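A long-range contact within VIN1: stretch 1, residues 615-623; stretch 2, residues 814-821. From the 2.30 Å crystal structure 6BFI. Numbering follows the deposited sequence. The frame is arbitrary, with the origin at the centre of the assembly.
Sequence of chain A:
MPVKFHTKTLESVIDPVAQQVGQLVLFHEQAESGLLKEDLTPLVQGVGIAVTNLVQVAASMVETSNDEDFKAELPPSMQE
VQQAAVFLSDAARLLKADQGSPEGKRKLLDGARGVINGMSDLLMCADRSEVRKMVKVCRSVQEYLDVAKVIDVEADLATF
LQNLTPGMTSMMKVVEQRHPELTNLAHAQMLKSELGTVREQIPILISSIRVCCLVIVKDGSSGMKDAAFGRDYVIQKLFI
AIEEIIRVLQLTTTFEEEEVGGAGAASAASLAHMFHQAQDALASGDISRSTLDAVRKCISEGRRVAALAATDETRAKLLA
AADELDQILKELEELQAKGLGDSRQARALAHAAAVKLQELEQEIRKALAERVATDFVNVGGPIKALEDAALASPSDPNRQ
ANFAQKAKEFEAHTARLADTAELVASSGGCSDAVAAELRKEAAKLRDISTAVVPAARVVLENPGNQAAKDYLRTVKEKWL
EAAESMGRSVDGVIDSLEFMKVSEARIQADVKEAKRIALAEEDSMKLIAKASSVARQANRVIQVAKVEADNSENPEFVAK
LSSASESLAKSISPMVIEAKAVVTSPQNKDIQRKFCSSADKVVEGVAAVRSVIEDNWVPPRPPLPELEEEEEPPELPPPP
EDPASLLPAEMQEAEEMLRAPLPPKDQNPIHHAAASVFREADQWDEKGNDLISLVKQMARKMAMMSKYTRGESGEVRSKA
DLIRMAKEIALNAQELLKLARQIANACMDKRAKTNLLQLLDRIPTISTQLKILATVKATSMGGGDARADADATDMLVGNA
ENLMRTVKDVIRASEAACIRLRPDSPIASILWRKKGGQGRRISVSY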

# COMPACT_ATOMS: atom_id res chain seq x y z
N ASP A 615 19.77 -13.46 17.79
CA ASP A 615 21.11 -12.91 17.58
C ASP A 615 21.18 -11.96 16.40
O ASP A 615 22.12 -11.17 16.32
CB ASP A 615 22.12 -14.05 17.39
CG ASP A 615 22.30 -14.88 18.64
OD1 ASP A 615 21.94 -14.40 19.74
OD2 ASP A 615 22.80 -16.02 18.54
N ASN A 616 20.21 -12.01 15.49
CA ASN A 616 20.14 -11.00 14.43
C ASN A 616 19.30 -9.79 14.81
O ASN A 616 19.15 -8.88 13.99
CB ASN A 616 19.59 -11.63 13.14
CG ASN A 616 19.88 -10.79 11.91
OD1 ASN A 616 19.01 -10.09 11.39
ND2 ASN A 616 21.12 -10.85 11.43
N TRP A 617 18.77 -9.74 16.03
CA TRP A 617 17.86 -8.67 16.41
C TRP A 617 18.62 -7.37 16.64
O TRP A 617 19.70 -7.35 17.22
CB TRP A 617 17.08 -9.05 17.67
CG TRP A 617 15.97 -8.10 18.00
CD1 TRP A 617 14.70 -8.11 17.49
CD2 TRP A 617 16.02 -7.01 18.93
NE1 TRP A 617 13.96 -7.10 18.04
CE2 TRP A 617 14.75 -6.41 18.93
CE3 TRP A 617 17.01 -6.49 19.77
CZ2 TRP A 617 14.44 -5.30 19.73
CZ3 TRP A 617 16.71 -5.40 20.56
CH2 TRP A 617 15.44 -4.82 20.53
N VAL A 618 18.02 -6.27 16.18
CA VAL A 618 18.59 -4.93 16.33
C VAL A 618 17.48 -4.02 16.86
O VAL A 618 16.33 -4.14 16.42
CB VAL A 618 19.15 -4.41 14.99
CG1 VAL A 618 19.46 -2.92 15.06
CG2 VAL A 618 20.40 -5.19 14.60
N PRO A 619 17.77 -3.14 17.81
CA PRO A 619 16.75 -2.19 18.28
C PRO A 619 16.17 -1.41 17.13
O PRO A 619 16.91 -0.85 16.31
CB PRO A 619 17.53 -1.28 19.25
CG PRO A 619 18.98 -1.55 18.98
CD PRO A 619 19.04 -2.98 18.54
N PRO A 620 14.83 -1.36 17.01
CA PRO A 620 14.21 -0.71 15.85
C PRO A 620 14.59 0.75 15.70
O PRO A 620 15.40 1.11 14.83
CB PRO A 620 12.71 -0.87 16.13
CG PRO A 620 12.61 -2.03 17.07
CD PRO A 620 13.84 -1.96 17.92
N ARG A 621 14.02 1.60 16.54
CA ARG A 621 14.29 3.03 16.50
C ARG A 621 15.62 3.32 17.19
O ARG A 621 16.20 2.45 17.84
CB ARG A 621 13.14 3.78 17.17
CG ARG A 621 12.07 2.86 17.73
CD ARG A 621 11.01 3.64 18.49
NE ARG A 621 11.54 4.29 19.68
CZ ARG A 621 11.86 5.58 19.75
NH1 ARG A 621 11.69 6.37 18.70
NH2 ARG A 621 12.34 6.08 20.88
N PRO A 622 16.14 4.54 17.05
CA PRO A 622 17.31 4.92 17.84
C PRO A 622 17.01 4.81 19.32
O PRO A 622 15.84 4.92 19.75
CB PRO A 622 17.56 6.38 17.42
CG PRO A 622 16.31 6.82 16.71
CD PRO A 622 15.79 5.58 16.07
N PRO A 623 18.03 4.58 20.15
CA PRO A 623 17.79 4.36 21.58
C PRO A 623 17.35 5.61 22.31
O PRO A 623 17.21 6.68 21.71
CB PRO A 623 19.15 3.86 22.09
CG PRO A 623 20.13 4.49 21.16
CD PRO A 623 19.47 4.52 19.81
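Stretch 2 (814-821) SEAACIRL

How does stretch 2 approach an extended, proline-rich segment nearly 200 residues earlier in the chain? It arrives as the last turn of a helix, residues 814-817, and then leaves helical geometry at Cys818. Cys818 N still donates to Ser814 O at 2.9 Å, closing that turn. Stretch 1 has no regular strand to pair with, and every contact between the two involves at least one side chain. The two run in opposite senses: Glu815 lies by Pro622, Ile819 by Pro620 and Val618, and Arg820 by Val618 and Asn616.

What does the helical part contribute? Only Glu815 reaches across. Its CA-to-CB bond points sideways, but with chi1 t and chi2 m the carboxylate comes nearer, placing OE2 3.3 Å from Pro622 CD. The proline nitrogen carries no hydrogen, so it has none to offer this acid. Ser814, Ala816, Ala817 and Cys818 make no contact.

Where does the apolar packing lie? Ile819 points toward stretch 1, in rotamer m,t. Its CD1 comes within 3.2 Å of Pro620 O, and its CG2 is 4.0 Å from Pro619 O, so much of its contact is with backbone carbonyls. The same CG2 lies 4.4 Å from Val618 CG1, a looser touch between side chains.

What anchors the far end? Arg820 starts sideways, but its extended chain (chi2 and chi3 both t) carries the guanidinium to the backbone of Asn616. NH2 donates to Asn616 O at 2.7 Å, and NH1 adds a weak hydrogen bond to that same Asn616 O at 3.0 Å. This carbonyl sits at the edge of the guanidinium, near its plane, while Val618 covers one face, its CG2 3.7 Å from Arg820 NH1. Leu821 then lies out of reach.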

# COMPACT_ATOMS: atom_id res chain seq x y z
N SER A 814 13.06 6.83 4.99
CA SER A 814 14.52 6.78 4.90
C SER A 814 15.14 6.53 6.26
O SER A 814 16.08 5.74 6.39
CB SER A 814 15.05 8.07 4.29
OG SER A 814 14.49 8.31 3.01
N GLU A 815 14.62 7.20 7.30
CA GLU A 815 15.07 6.92 8.65
C GLU A 815 14.84 5.45 9.01
O GLU A 815 15.66 4.83 9.69
CB GLU A 815 14.36 7.84 9.65
CG GLU A 815 14.92 7.80 11.06
CD GLU A 815 14.31 6.71 11.92
OE1 GLU A 815 13.28 6.14 11.51
OE2 GLU A 815 14.86 6.43 13.01
N ALA A 816 13.72 4.89 8.54
CA ALA A 816 13.46 3.47 8.79
C ALA A 816 14.40 2.58 8.00
O ALA A 816 14.81 1.51 8.47
CB ALA A 816 12.00 3.14 8.46
N ALA A 817 14.78 3.00 6.79
CA ALA A 817 15.68 2.21 5.97
C ALA A 817 17.12 2.25 6.49
O ALA A 817 17.89 1.33 6.20
CB ALA A 817 15.64 2.68 4.52
N CYS A 818 17.49 3.29 7.23
CA CYS A 818 18.83 3.41 7.77
C CYS A 818 19.05 2.59 9.04
O CYS A 818 20.03 2.82 9.75
CB CYS A 818 19.16 4.88 8.05
SG CYS A 818 19.36 5.90 6.57
N ILE A 819 18.17 1.64 9.34
CA ILE A 819 18.30 0.83 10.56
C ILE A 819 19.17 -0.40 10.32
O ILE A 819 20.01 -0.74 11.17
CB ILE A 819 16.91 0.45 11.09
CG1 ILE A 819 16.11 1.70 11.44
CG2 ILE A 819 17.03 -0.46 12.30
CD1 ILE A 819 14.65 1.44 11.74
N ARG A 820 19.00 -1.07 9.19
CA ARG A 820 19.78 -2.27 8.85
C ARG A 820 20.52 -1.99 7.54
O ARG A 820 20.13 -2.47 6.47
CB ARG A 820 18.88 -3.50 8.74
CG ARG A 820 18.35 -4.01 10.07
CD ARG A 820 17.63 -5.34 9.89
NE ARG A 820 17.16 -5.88 11.17
CZ ARG A 820 17.90 -6.64 11.97
NH1 ARG A 820 19.14 -6.95 11.65
NH2 ARG A 820 17.38 -7.08 13.11
N LEU A 821 21.60 -1.22 7.64
CA LEU A 821 22.45 -0.92 6.49
C LEU A 821 23.64 -1.86 6.45
O LEU A 821 24.06 -2.41 7.48
CB LEU A 821 22.94 0.53 6.55
CG LEU A 821 21.90 1.63 6.34
CD1 LEU A 821 22.56 3.00 6.46
CD2 LEU A 821 21.21 1.47 5.00